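Local coordinates for translation initiation factor eIF2 assembly protein (Schizosaccharomyces pombe, PDB 4ZGP), which acts as an ATP-dependent chaperone that binds the gamma subunit of eIF2 and lets it assemble with the alpha and beta subunits, at residues A[199-205]-A[276-282]; A[55-61]-A[91-97]; A[46-50]-A[104-108]; A[40-44]-A[234-238]. All blocks are in the same frame, centred on the assembly; numbering follows the deposited sequence.

All four contacts are partly buried, none wholly core; contacts 1 and 2 lie about 21 and 24 Å from the chain's centre, contacts 3 and 4 about 16 and 15 Å, measured between centres. Contact 1 is the most polar: a lysine of a beta hairpin bonds to backbone carbonyls, with an arginine close by. Contact 2, across the chain's centre from it, is largely aromatic and proline packing. Contacts 2 and 3 both use helix 95-107, one at its start and the other at its end. Contact 3 sets a leucine between lysine chains close to the nucleotide site. Contact 4 sandwiches a phenylalanine between a leucine of its own loop and one of the other, and touches contact 1, where Lys201 NZ meets Phe238 O.

Contact 1 of 4, residues A[199-205]-A[276-282]; sequences KSKRLIA and LESMNSE
Lys199 reaches over the end of helix 273-278 and places its ammonium among three backbone carbonyls. With CG anti to the backbone N (chi1 -179°) and a bend at chi3, the chain runs past Ser281 CB, and NZ donates to Met279 O at 2.6 Å and to Leu276 O at 2.8 Å. A weaker bond goes to Glu277 O. The positive charge thus sits where the helix dipole would probably welcome it. Ser200 merely brushes Ser281, OG to OG 3.7 Å. Arg202 turns back to the same residue: its NE comes to Ser281 O near the guanidinium plane at 2.4 Å, so short that the length is doubtful. Ile204 then supplies the apolar part. Its CD1 lies 4.3 Å from Leu276 CD2, its CB is 4.0 Å from Met279 SD, and CG2 rests on Ser281 CA. Ala205 closes the row, its CB 4.2 Å from Met279 SD. Behind them, Phe197 of the neighbouring strand touches both Ile204 and Leu276. The arrangement is a beta hairpin with a type I' turn from Lys199 to Arg202, joining strands 193-199 and 202-208 of the mixed sheet of this ATP-grasp protein, its lysine bonded to carbonyls at the C-terminal end of helix 273-278.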
loop_
_atom_site.group_PDB
_atom_site.type_symbol
_atom_site.label_atom_id
_atom_site.label_comp_id
_atom_site.label_asym_id
_atom_site.label_seq_id
_atom_site.Cartn_x
_atom_site.Cartn_y
_atom_site.Cartn_z
ATOM N N LYS A 199 -4.340 13.184 10.885
ATOM C CA LYS A 199 -3.582 14.421 11.037
ATOM C C LYS A 199 -3.478 14.739 12.518
ATOM O O LYS A 199 -4.473 14.673 13.239
ATOM C CB LYS A 199 -4.249 15.574 10.279
ATOM C CG LYS A 199 -3.487 16.884 10.378
ATOM C CD LYS A 199 -4.359 18.062 9.970
ATOM C CE LYS A 199 -4.534 18.089 8.486
ATOM N NZ LYS A 199 -5.191 19.355 7.997
ATOM N N SER A 200 -2.262 15.047 12.960
ATOM C CA SER A 200 -1.947 15.195 14.379
ATOM C C SER A 200 -2.506 14.033 15.192
ATOM O O SER A 200 -3.131 14.231 16.226
ATOM C CB SER A 200 -2.462 16.544 14.905
ATOM O OG SER A 200 -2.063 17.564 14.010
ATOM N N LYS A 201 -2.292 12.816 14.682
ATOM C CA LYS A 201 -2.702 11.577 15.335
ATOM C C LYS A 201 -4.210 11.428 15.508
ATOM O O LYS A 201 -4.679 10.577 16.269
ATOM C CB LYS A 201 -2.013 11.445 16.699
ATOM C CG LYS A 201 -0.509 11.260 16.607
ATOM C CD LYS A 201 -0.160 10.102 15.677
ATOM C CE LYS A 201 1.252 9.570 15.925
ATOM N NZ LYS A 201 1.617 8.531 14.918
ATOM N N ARG A 202 -4.981 12.233 14.787
ATOM C CA ARG A 202 -6.417 12.074 14.863
ATOM C C ARG A 202 -7.001 11.700 13.483
ATOM O O ARG A 202 -6.500 12.120 12.452
ATOM C CB ARG A 202 -7.052 13.361 15.401
ATOM C CG ARG A 202 -6.654 13.632 16.862
ATOM C CD ARG A 202 -7.033 15.032 17.327
ATOM N NE ARG A 202 -8.447 15.320 17.098
ATOM C CZ ARG A 202 -9.428 14.917 17.898
ATOM N NH1 ARG A 202 -9.153 14.209 18.987
ATOM N NH2 ARG A 202 -10.683 15.223 17.605
ATOM N N LEU A 203 -8.059 10.907 13.498
ATOM C CA LEU A 203 -8.750 10.535 12.271
ATOM C C LEU A 203 -9.660 11.672 11.811
ATOM O O LEU A 203 -10.701 11.904 12.426
ATOM C CB LEU A 203 -9.569 9.279 12.502
ATOM C CG LEU A 203 -10.366 8.734 11.316
ATOM C CD1 LEU A 203 -9.424 8.093 10.316
ATOM C CD2 LEU A 203 -11.394 7.713 11.808
ATOM N N ILE A 204 -9.269 12.349 10.746
ATOM C CA ILE A 204 -10.021 13.510 10.283
ATOM C C ILE A 204 -11.014 13.153 9.178
ATOM O O ILE A 204 -11.987 13.880 8.953
ATOM C CB ILE A 204 -9.092 14.612 9.789
ATOM C CG1 ILE A 204 -8.201 14.113 8.643
ATOM C CG2 ILE A 204 -8.244 15.136 10.947
ATOM C CD1 ILE A 204 -7.459 15.195 7.897
ATOM N N ALA A 205 -10.776 12.032 8.501
ATOM C CA ALA A 205 -11.587 11.655 7.340
ATOM C C ALA A 205 -11.313 10.225 6.918
ATOM O O ALA A 205 -10.202 9.741 7.091
ATOM C CB ALA A 205 -11.306 12.574 6.162
ATOM N N LEU A 276 -8.127 18.322 2.596
ATOM C CA LEU A 276 -7.422 17.542 3.629
ATOM C C LEU A 276 -6.392 18.385 4.366
ATOM O O LEU A 276 -6.234 18.284 5.583
ATOM C CB LEU A 276 -6.744 16.324 3.008
ATOM C CG LEU A 276 -7.690 15.206 2.578
ATOM C CD1 LEU A 276 -6.898 14.206 1.718
ATOM C CD2 LEU A 276 -8.373 14.526 3.769
ATOM N N GLU A 277 -5.699 19.220 3.602
ATOM C CA GLU A 277 -4.696 20.122 4.148
ATOM C C GLU A 277 -5.294 21.178 5.074
ATOM O O GLU A 277 -4.706 21.524 6.092
ATOM C CB GLU A 277 -3.954 20.797 3.006
ATOM C CG GLU A 277 -2.801 21.647 3.439
ATOM C CD GLU A 277 -2.030 22.162 2.249
ATOM O OE1 GLU A 277 -2.351 21.756 1.107
ATOM O OE2 GLU A 277 -1.107 22.969 2.454
ATOM N N SER A 278 -6.477 21.672 4.732
ATOM C CA SER A 278 -7.070 22.740 5.526
ATOM C C SER A 278 -7.898 22.177 6.679
ATOM O O SER A 278 -8.156 22.868 7.668
ATOM C CB SER A 278 -7.913 23.663 4.638
ATOM O OG SER A 278 -8.992 22.957 4.058
ATOM N N MET A 279 -8.262 20.898 6.584
ATOM C CA MET A 279 -9.128 20.297 7.585
ATOM C C MET A 279 -8.559 20.404 8.980
ATOM O O MET A 279 -7.358 20.199 9.216
ATOM C CB MET A 279 -9.396 18.836 7.254
ATOM C CG MET A 279 -10.751 18.354 7.681
ATOM S SD MET A 279 -11.078 16.704 7.010
ATOM C CE MET A 279 -10.760 16.954 5.275
ATOM N N ASN A 280 -9.440 20.760 9.906
ATOM C CA ASN A 280 -9.082 20.928 11.302
ATOM C C ASN A 280 -8.958 19.575 11.999
ATOM O O ASN A 280 -9.866 18.753 11.913
ATOM C CB ASN A 280 -10.128 21.799 11.992
ATOM C CG ASN A 280 -9.802 22.070 13.440
ATOM O OD1 ASN A 280 -8.665 21.890 13.880
ATOM N ND2 ASN A 280 -10.802 22.524 14.192
ATOM N N SER A 281 -7.851 19.340 12.698
ATOM C CA SER A 281 -7.641 18.036 13.322
ATOM C C SER A 281 -8.402 17.887 14.640
ATOM O O SER A 281 -8.569 16.776 15.146
ATOM C CB SER A 281 -6.146 17.781 13.545
ATOM O OG SER A 281 -5.565 18.764 14.387
ATOM N N GLU A 282 -8.891 19.003 15.178
ATOM C CA GLU A 282 -9.533 19.001 16.495
ATOM C C GLU A 282 -11.002 18.618 16.458
ATOM O O GLU A 282 -11.655 18.563 17.499
ATOM C CB GLU A 282 -9.390 20.373 17.153
ATOM C CG GLU A 282 -8.000 20.649 17.691
ATOM C CD GLU A 282 -7.531 22.053 17.378
ATOM O OE1 GLU A 282 -7.652 22.934 18.257
ATOM O OE2 GLU A 282 -7.041 22.275 16.249
#

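Contact 2 of 4, residues A[55-61]-A[91-97]; sequences PATVLKY and YYPEREA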
loop_
_atom_site.group_PDB
_atom_site.type_symbol
_atom_site.label_atom_id
_atom_site.label_comp_id
_atom_site.label_asym_id
_atom_site.label_seq_id
_atom_site.Cartn_x
_atom_site.Cartn_y
_atom_site.Cartn_z
ATOM N N PRO A 55 16.895 -9.333 -4.483
ATOM C CA PRO A 55 17.977 -9.915 -5.290
ATOM C C PRO A 55 18.311 -9.039 -6.484
ATOM O O PRO A 55 17.405 -8.576 -7.173
ATOM C CB PRO A 55 17.402 -11.260 -5.730
ATOM C CG PRO A 55 16.471 -11.634 -4.613
ATOM C CD PRO A 55 15.863 -10.328 -4.138
ATOM N N ALA A 56 19.600 -8.802 -6.709
ATOM C CA ALA A 56 20.046 -7.886 -7.749
ATOM C C ALA A 56 19.586 -8.287 -9.155
ATOM O O ALA A 56 19.316 -7.418 -9.990
ATOM C CB ALA A 56 21.564 -7.764 -7.715
ATOM N N THR A 57 19.501 -9.588 -9.436
ATOM C CA THR A 57 19.077 -10.003 -10.773
ATOM C C THR A 57 17.595 -9.690 -10.969
ATOM O O THR A 57 17.166 -9.391 -12.080
ATOM C CB THR A 57 19.336 -11.502 -11.047
ATOM O OG1 THR A 57 18.537 -12.313 -10.177
ATOM C CG2 THR A 57 20.811 -11.823 -10.836
ATOM N N VAL A 58 16.821 -9.751 -9.887
ATOM C CA VAL A 58 15.421 -9.354 -9.941
ATOM C C VAL A 58 15.327 -7.851 -10.224
ATOM O O VAL A 58 14.559 -7.407 -11.088
ATOM C CB VAL A 58 14.671 -9.710 -8.627
ATOM C CG1 VAL A 58 13.312 -9.019 -8.559
ATOM C CG2 VAL A 58 14.489 -11.218 -8.507
ATOM N N LEU A 59 16.123 -7.081 -9.496
ATOM C CA LEU A 59 16.156 -5.632 -9.639
ATOM C C LEU A 59 16.496 -5.250 -11.072
ATOM O O LEU A 59 15.886 -4.354 -11.655
ATOM C CB LEU A 59 17.172 -5.042 -8.659
ATOM C CG LEU A 59 17.143 -3.561 -8.305
ATOM C CD1 LEU A 59 15.735 -3.135 -7.984
ATOM C CD2 LEU A 59 18.054 -3.321 -7.113
ATOM N N LYS A 60 17.457 -5.966 -11.643
ATOM C CA LYS A 60 17.912 -5.717 -13.006
ATOM C C LYS A 60 16.782 -5.966 -14.012
ATOM O O LYS A 60 16.534 -5.153 -14.902
ATOM C CB LYS A 60 19.130 -6.598 -13.306
ATOM C CG LYS A 60 20.002 -6.144 -14.475
ATOM C CD LYS A 60 19.536 -6.744 -15.796
ATOM C CE LYS A 60 20.658 -6.744 -16.831
ATOM N NZ LYS A 60 21.242 -5.385 -17.024
ATOM N N TYR A 61 16.093 -7.091 -13.850
ATOM C CA TYR A 61 14.955 -7.445 -14.692
ATOM C C TYR A 61 13.814 -6.424 -14.621
ATOM O O TYR A 61 13.162 -6.149 -15.630
ATOM C CB TYR A 61 14.459 -8.838 -14.291
ATOM C CG TYR A 61 13.166 -9.306 -14.915
ATOM C CD1 TYR A 61 13.161 -10.012 -16.108
ATOM C CD2 TYR A 61 11.952 -9.084 -14.282
ATOM C CE1 TYR A 61 11.980 -10.459 -16.663
ATOM C CE2 TYR A 61 10.775 -9.521 -14.827
ATOM C CZ TYR A 61 10.790 -10.216 -16.015
ATOM O OH TYR A 61 9.606 -10.657 -16.552
ATOM N N TYR A 91 16.383 -11.106 -20.930
ATOM C CA TYR A 91 16.942 -11.306 -19.595
ATOM C C TYR A 91 15.895 -11.820 -18.608
ATOM O O TYR A 91 14.709 -11.522 -18.732
ATOM C CB TYR A 91 17.552 -10.010 -19.067
ATOM C CG TYR A 91 18.253 -10.179 -17.743
ATOM C CD1 TYR A 91 19.537 -10.703 -17.683
ATOM C CD2 TYR A 91 17.628 -9.829 -16.548
ATOM C CE1 TYR A 91 20.189 -10.867 -16.471
ATOM C CE2 TYR A 91 18.268 -9.991 -15.329
ATOM C CZ TYR A 91 19.552 -10.511 -15.298
ATOM O OH TYR A 91 20.207 -10.677 -14.098
ATOM N N TYR A 92 16.351 -12.593 -17.628
ATOM C CA TYR A 92 15.480 -13.155 -16.610
ATOM C C TYR A 92 16.312 -13.449 -15.365
ATOM O O TYR A 92 17.485 -13.804 -15.483
ATOM C CB TYR A 92 14.800 -14.417 -17.132
ATOM C CG TYR A 92 13.573 -14.827 -16.358
ATOM C CD1 TYR A 92 12.375 -14.133 -16.499
ATOM C CD2 TYR A 92 13.610 -15.909 -15.484
ATOM C CE1 TYR A 92 11.246 -14.509 -15.797
ATOM C CE2 TYR A 92 12.490 -16.293 -14.779
ATOM C CZ TYR A 92 11.310 -15.591 -14.937
ATOM O OH TYR A 92 10.190 -15.979 -14.232
ATOM N N PRO A 93 15.721 -13.283 -14.167
ATOM C CA PRO A 93 16.498 -13.470 -12.933
ATOM C C PRO A 93 17.073 -14.885 -12.798
ATOM O O PRO A 93 16.530 -15.815 -13.394
ATOM C CB PRO A 93 15.470 -13.193 -11.829
ATOM C CG PRO A 93 14.475 -12.265 -12.479
ATOM C CD PRO A 93 14.369 -12.761 -13.893
ATOM N N GLU A 94 18.146 -15.035 -12.024
ATOM C CA GLU A 94 18.788 -16.341 -11.852
ATOM C C GLU A 94 17.917 -17.284 -11.025
ATOM O O GLU A 94 17.044 -16.842 -10.272
ATOM C CB GLU A 94 20.163 -16.180 -11.204
ATOM C CG GLU A 94 20.134 -15.761 -9.743
ATOM C CD GLU A 94 21.534 -15.551 -9.179
ATOM O OE1 GLU A 94 21.842 -16.123 -8.108
ATOM O OE2 GLU A 94 22.324 -14.809 -9.807
ATOM N N ARG A 95 18.157 -18.584 -11.170
ATOM C CA ARG A 95 17.281 -19.597 -10.591
ATOM C C ARG A 95 17.158 -19.474 -9.078
ATOM O O ARG A 95 16.109 -19.777 -8.508
ATOM C CB ARG A 95 17.769 -21.005 -10.961
ATOM C CG ARG A 95 16.891 -22.109 -10.383
ATOM C CD ARG A 95 17.270 -23.513 -10.846
ATOM N NE ARG A 95 16.699 -24.506 -9.939
ATOM C CZ ARG A 95 15.460 -24.982 -10.038
ATOM N NH1 ARG A 95 15.018 -25.866 -9.156
ATOM N NH2 ARG A 95 14.661 -24.570 -11.019
ATOM N N GLU A 96 18.233 -19.033 -8.432
ATOM C CA GLU A 96 18.263 -18.924 -6.982
ATOM C C GLU A 96 17.183 -17.958 -6.501
ATOM O O GLU A 96 16.469 -18.224 -5.525
ATOM C CB GLU A 96 19.646 -18.462 -6.505
ATOM C CG GLU A 96 20.743 -19.528 -6.586
ATOM C CD GLU A 96 21.499 -19.551 -7.919
ATOM O OE1 GLU A 96 21.136 -18.801 -8.853
ATOM O OE2 GLU A 96 22.473 -20.329 -8.028
ATOM N N ALA A 97 17.066 -16.841 -7.208
ATOM C CA ALA A 97 16.060 -15.833 -6.907
ATOM C C ALA A 97 14.661 -16.374 -7.166
ATOM O O ALA A 97 13.753 -16.177 -6.359
ATOM C CB ALA A 97 16.303 -14.595 -7.724
#
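Tyr61 and Tyr92 run alongside each other in the same direction, yet their planes stand at 83°: the edge of Tyr92 is turned toward the face of Tyr61 in an offset edge-to-face pair, centroids 5.5 Å apart. Pro93 CD adds an off-centre CH-pi contact 4.2 Å from the centroid of the Tyr61 ring, while Tyr91 O comes in at that ring's edge, 3.4 Å from Tyr61 CD1. The Tyr91 ring meets the same helix through Lys60 and Thr57. Lys60, bent at chi2 (-89°), lays its CD over one face of it, 3.7 Å from the centroid, and Thr57 O meets its edge. The Thr57 side chain stands roughly perpendicular to Tyr91, its CB 3.3 Å from Tyr91 OH, and its OG1 takes a weak hydrogen bond from Glu94 N at 3.3 Å. Farther along, Val58 CG2 packs on Ala97 CB at 3.9 Å. Replacing Tyr61 with an alanine would probably leave the edge of Tyr92 and the ring of Pro93 without the aromatic face they meet, opening a gap beside Leu142. This is packing of one helix against the start of another: helix 56-62 receives the proline-containing lead-in to helix 95-107, with helix 138-146 also touching both Tyr61 and Tyr92.

Contact 3 of 4, residues A[46-50]-A[104-108]; sequences PKAKV and AIKEL
Leu108, just past the end of helix 95-107, pushes its two methyl branches toward strand 48-51, one to each of two lysines. CD2 touches Lys47 CG at 3.7 Å and continues along that extended chain to CD; CD1 meets Lys49 CG at 3.9 Å. The leucine's CG lies anti to its carbonyl carbon (chi1 -69°), which carries the branched end closer to the strand than its CB direction alone would suggest. This is the close-fitting half of the contact, and Leu108 is buried here, also touching Glu184 of the next strand. One turn back, Ala104 CB lies 4.2 Å from Lys49 CB and packs on Leu182 as well.

Outward, the fit gives way to charge. Lys49 bends at chi2 (-79°), so that beyond CG it runs toward the exposed Glu107 and lies nearly perpendicular to that side chain. The salt bridge is long, NZ to OE2 3.8 Å, and Lys49 CE lies 3.6 Å from Glu107 OE2. A long, weak ion pair joins the other carboxylate oxygen, OE1, to Lys103. Lys47 NZ approaches Glu107 O at 3.6 Å, and no hydrogen bond crosses between the two segments. A serine in place of Lys49 would probably leave Leu108 CD1 less covered and take from Glu107 OE2 its long salt bridge, leaving the weak pair to Lys103 on OE1. Helix-on-sheet packing of this kind backs the edge strand 48-51, whose Lys47 and Lys49 pair through their backbones with Glu184 and Leu182 of strand 180-184, the strand that contributes Lys183 and Glu184 to the ATP site of this ATP-grasp protein.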
loop_
_atom_site.group_PDB
_atom_site.type_symbol
_atom_site.label_atom_id
_atom_site.label_comp_id
_atom_site.label_asym_id
_atom_site.label_seq_id
_atom_site.Cartn_x
_atom_site.Cartn_y
_atom_site.Cartn_z
ATOM N N PRO A 46 -2.586 -8.549 7.031
ATOM C CA PRO A 46 -2.536 -9.913 6.486
ATOM C C PRO A 46 -1.113 -10.415 6.305
ATOM O O PRO A 46 -0.176 -9.645 6.065
ATOM C CB PRO A 46 -3.254 -9.776 5.146
ATOM C CG PRO A 46 -4.188 -8.590 5.341
ATOM C CD PRO A 46 -3.350 -7.639 6.160
ATOM N N LYS A 47 -0.946 -11.729 6.443
ATOM C CA LYS A 47 0.385 -12.318 6.418
ATOM C C LYS A 47 1.176 -11.975 5.155
ATOM O O LYS A 47 0.622 -11.894 4.049
ATOM C CB LYS A 47 0.282 -13.845 6.562
ATOM C CG LYS A 47 1.623 -14.540 6.719
ATOM C CD LYS A 47 1.440 -16.047 6.947
ATOM C CE LYS A 47 2.770 -16.735 7.262
ATOM N NZ LYS A 47 2.705 -18.205 6.999
ATOM N N ALA A 48 2.474 -11.788 5.324
ATOM C CA ALA A 48 3.342 -11.432 4.209
ATOM C C ALA A 48 4.763 -11.891 4.461
ATOM O O ALA A 48 5.161 -12.107 5.611
ATOM C CB ALA A 48 3.307 -9.897 3.955
ATOM N N LYS A 49 5.525 -12.068 3.384
ATOM C CA LYS A 49 6.957 -12.329 3.490
ATOM C C LYS A 49 7.707 -11.214 2.817
ATOM O O LYS A 49 7.275 -10.690 1.787
ATOM C CB LYS A 49 7.350 -13.666 2.840
ATOM C CG LYS A 49 6.689 -14.881 3.461
ATOM C CD LYS A 49 7.376 -15.293 4.753
ATOM C CE LYS A 49 6.762 -16.561 5.334
ATOM N NZ LYS A 49 7.465 -17.013 6.573
ATOM N N VAL A 50 8.837 -10.834 3.390
ATOM C CA VAL A 50 9.646 -9.797 2.779
ATOM C C VAL A 50 11.018 -10.316 2.376
ATOM O O VAL A 50 11.744 -10.873 3.197
ATOM C CB VAL A 50 9.817 -8.583 3.728
ATOM C CG1 VAL A 50 10.586 -7.488 3.037
ATOM C CG2 VAL A 50 8.462 -8.061 4.144
ATOM N N ALA A 104 8.644 -18.588 -0.848
ATOM C CA ALA A 104 7.745 -17.668 -0.153
ATOM C C ALA A 104 6.281 -17.872 -0.561
ATOM O O ALA A 104 5.387 -17.893 0.285
ATOM C CB ALA A 104 8.177 -16.240 -0.410
ATOM N N ILE A 105 6.039 -18.054 -1.856
ATOM C CA ILE A 105 4.683 -18.281 -2.331
ATOM C C ILE A 105 4.083 -19.547 -1.733
ATOM O O ILE A 105 2.947 -19.546 -1.253
ATOM C CB ILE A 105 4.648 -18.355 -3.868
ATOM C CG1 ILE A 105 5.088 -17.014 -4.456
ATOM C CG2 ILE A 105 3.243 -18.755 -4.350
ATOM C CD1 ILE A 105 5.105 -16.961 -5.983
ATOM N N LYS A 106 4.854 -20.635 -1.766
ATOM C CA LYS A 106 4.431 -21.896 -1.155
ATOM C C LYS A 106 4.096 -21.730 0.327
ATOM O O LYS A 106 3.052 -22.190 0.811
ATOM C CB LYS A 106 5.530 -22.951 -1.312
ATOM C CG LYS A 106 5.254 -24.235 -0.545
ATOM C CD LYS A 106 6.492 -25.142 -0.520
ATOM C CE LYS A 106 7.739 -24.365 -0.109
ATOM N NZ LYS A 106 8.999 -25.148 -0.296
ATOM N N GLU A 107 4.990 -21.064 1.043
ATOM C CA GLU A 107 4.803 -20.791 2.470
ATOM C C GLU A 107 3.578 -19.930 2.785
ATOM O O GLU A 107 3.067 -19.961 3.906
ATOM C CB GLU A 107 6.055 -20.119 3.024
ATOM C CG GLU A 107 7.218 -21.083 3.204
ATOM C CD GLU A 107 8.536 -20.374 3.446
ATOM O OE1 GLU A 107 9.583 -21.054 3.456
ATOM O OE2 GLU A 107 8.528 -19.133 3.613
ATOM N N LEU A 108 3.106 -19.167 1.806
ATOM C CA LEU A 108 1.938 -18.303 2.007
ATOM C C LEU A 108 0.666 -18.984 1.506
ATOM O O LEU A 108 -0.410 -18.389 1.495
ATOM C CB LEU A 108 2.145 -16.949 1.317
ATOM C CG LEU A 108 3.233 -16.081 1.970
ATOM C CD1 LEU A 108 3.633 -14.896 1.095
ATOM C CD2 LEU A 108 2.799 -15.586 3.364
#

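Contact 4 of 4, residues A[40-44]-A[234-238]; sequences LFRKL and KLDTF
Two loops face each other here, Leu40 nearest Thr237 and Phe41 nearest Leu235 by CA position, the second folded into a type I beta turn from Leu235 to Phe238. Phe41 carries the contact. Its CG is anti to the carbonyl carbon (chi1 -58°), which sends the ring into the turn, where Leu235 CD2 sits squarely over one face in a CH-pi contact, 3.7 Å from the ring centroid and only 5° off the normal. The opposite face is covered from within its own loop by Leu40 CB, so the ring is sandwiched between two leucines. Phe238 N lies at the ring's edge, and Thr237 OG1 comes obliquely to within 3.1 Å of Phe41 CE1. The side chains of Leu40 and Thr237 run antiparallel alongside each other, Leu40 CD1 3.8 Å from Thr237 O. On the other flank Leu44 divides its methyls: CD1 touches Leu235 CD2 at 4.0 Å, and CD2 lies against the aliphatic Lys234 CD at 3.7 Å. Leu256 of strand 253-261 also touches Phe41 and Leu235.

No direct hydrogen bond joins the loops; instead, a water donates to Leu40 O at 2.8 Å and is hydrogen-bonded to Thr237 OG1 at 2.7 Å. The chemistry therefore implies a union made by apolar shape, with one water bridging the polar rim and the aromatic ring covered on both faces by aliphatic groups.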
loop_
_atom_site.group_PDB
_atom_site.type_symbol
_atom_site.label_atom_id
_atom_site.label_comp_id
_atom_site.label_asym_id
_atom_site.label_seq_id
_atom_site.Cartn_x
_atom_site.Cartn_y
_atom_site.Cartn_z
ATOM N N LEU A 40 6.015 -3.364 12.860
ATOM C CA LEU A 40 5.150 -2.768 13.878
ATOM C C LEU A 40 3.802 -3.436 14.056
ATOM O O LEU A 40 3.328 -3.584 15.178
ATOM C CB LEU A 40 4.885 -1.295 13.546
ATOM C CG LEU A 40 6.078 -0.357 13.535
ATOM C CD1 LEU A 40 5.615 1.076 13.201
ATOM C CD2 LEU A 40 6.785 -0.415 14.909
ATOM N N PHE A 41 3.168 -3.781 12.939
ATOM C CA PHE A 41 1.749 -4.071 12.924
ATOM C C PHE A 41 1.428 -5.475 12.408
ATOM O O PHE A 41 0.355 -5.704 11.862
ATOM C CB PHE A 41 1.039 -2.995 12.068
ATOM C CG PHE A 41 1.282 -1.600 12.584
ATOM C CD1 PHE A 41 1.146 -1.349 13.924
ATOM C CD2 PHE A 41 1.696 -0.590 11.743
ATOM C CE1 PHE A 41 1.392 -0.075 14.454
ATOM C CE2 PHE A 41 1.928 0.688 12.248
ATOM C CZ PHE A 41 1.778 0.935 13.606
ATOM N N ARG A 42 2.359 -6.409 12.612
ATOM C CA ARG A 42 2.204 -7.777 12.124
ATOM C C ARG A 42 0.893 -8.409 12.569
ATOM O O ARG A 42 0.256 -9.120 11.803
ATOM C CB ARG A 42 3.395 -8.634 12.596
ATOM C CG ARG A 42 3.383 -10.086 12.100
ATOM C CD ARG A 42 4.520 -10.885 12.751
ATOM N NE ARG A 42 5.772 -10.133 12.716
ATOM C CZ ARG A 42 6.738 -10.309 11.818
ATOM N NH1 ARG A 42 6.622 -11.236 10.873
ATOM N NH2 ARG A 42 7.832 -9.561 11.874
ATOM N N LYS A 43 0.464 -8.129 13.791
ATOM C CA LYS A 43 -0.766 -8.720 14.314
ATOM C C LYS A 43 -2.052 -8.127 13.707
ATOM O O LYS A 43 -3.144 -8.661 13.918
ATOM C CB LYS A 43 -0.813 -8.565 15.835
ATOM C CG LYS A 43 0.311 -9.306 16.582
ATOM C CD LYS A 43 0.455 -8.794 18.013
ATOM C CE LYS A 43 1.785 -9.244 18.625
ATOM N NZ LYS A 43 2.015 -8.635 19.965
ATOM N N LEU A 44 -1.921 -7.033 12.961
ATOM C CA LEU A 44 -3.092 -6.305 12.446
ATOM C C LEU A 44 -3.261 -6.418 10.938
ATOM O O LEU A 44 -4.247 -5.944 10.380
ATOM C CB LEU A 44 -2.983 -4.817 12.818
ATOM C CG LEU A 44 -2.622 -4.494 14.271
ATOM C CD1 LEU A 44 -2.262 -3.016 14.393
ATOM C CD2 LEU A 44 -3.770 -4.819 15.202
ATOM N N LYS A 234 -4.447 1.413 17.744
ATOM C CA LYS A 234 -3.399 0.388 17.738
ATOM C C LYS A 234 -2.206 0.746 16.841
ATOM O O LYS A 234 -1.232 -0.012 16.768
ATOM C CB LYS A 234 -3.985 -0.955 17.296
ATOM C CG LYS A 234 -4.947 -1.552 18.318
ATOM C CD LYS A 234 -5.604 -2.797 17.763
ATOM C CE LYS A 234 -6.796 -3.203 18.590
ATOM N NZ LYS A 234 -7.646 -4.145 17.816
ATOM N N LEU A 235 -2.276 1.893 16.170
ATOM C CA LEU A 235 -1.187 2.345 15.283
ATOM C C LEU A 235 -0.312 3.375 16.009
ATOM O O LEU A 235 0.419 4.163 15.385
ATOM C CB LEU A 235 -1.751 2.935 13.981
ATOM C CG LEU A 235 -2.657 1.999 13.151
ATOM C CD1 LEU A 235 -3.120 2.650 11.855
ATOM C CD2 LEU A 235 -1.993 0.647 12.816
ATOM N N ASP A 236 -0.395 3.342 17.330
ATOM C CA ASP A 236 0.299 4.305 18.193
ATOM C C ASP A 236 1.813 4.315 18.004
ATOM O O ASP A 236 2.470 5.305 18.325
ATOM C CB ASP A 236 -0.026 4.020 19.665
ATOM C CG ASP A 236 0.306 2.597 20.079
ATOM O OD1 ASP A 236 -0.438 1.668 19.683
ATOM O OD2 ASP A 236 1.304 2.399 20.824
ATOM N N THR A 237 2.376 3.231 17.478
ATOM C CA THR A 237 3.832 3.162 17.301
ATOM C C THR A 237 4.283 3.759 15.972
ATOM O O THR A 237 5.483 3.872 15.719
ATOM C CB THR A 237 4.338 1.707 17.372
ATOM O OG1 THR A 237 3.481 0.892 16.564
ATOM C CG2 THR A 237 4.275 1.208 18.798
ATOM N N PHE A 238 3.339 4.127 15.102
ATOM C CA PHE A 238 3.748 4.732 13.852
ATOM C C PHE A 238 4.351 6.107 14.194
ATOM O O PHE A 238 3.776 6.844 14.987
ATOM C CB PHE A 238 2.583 4.862 12.846
ATOM C CG PHE A 238 3.060 5.216 11.483
ATOM C CD1 PHE A 238 3.720 4.265 10.716
ATOM C CD2 PHE A 238 2.956 6.513 11.004
ATOM C CE1 PHE A 238 4.221 4.592 9.464
ATOM C CE2 PHE A 238 3.451 6.843 9.756
ATOM C CZ PHE A 238 4.082 5.879 8.983
HETATM O O HOH W 1 3.665 -1.695 17.188
#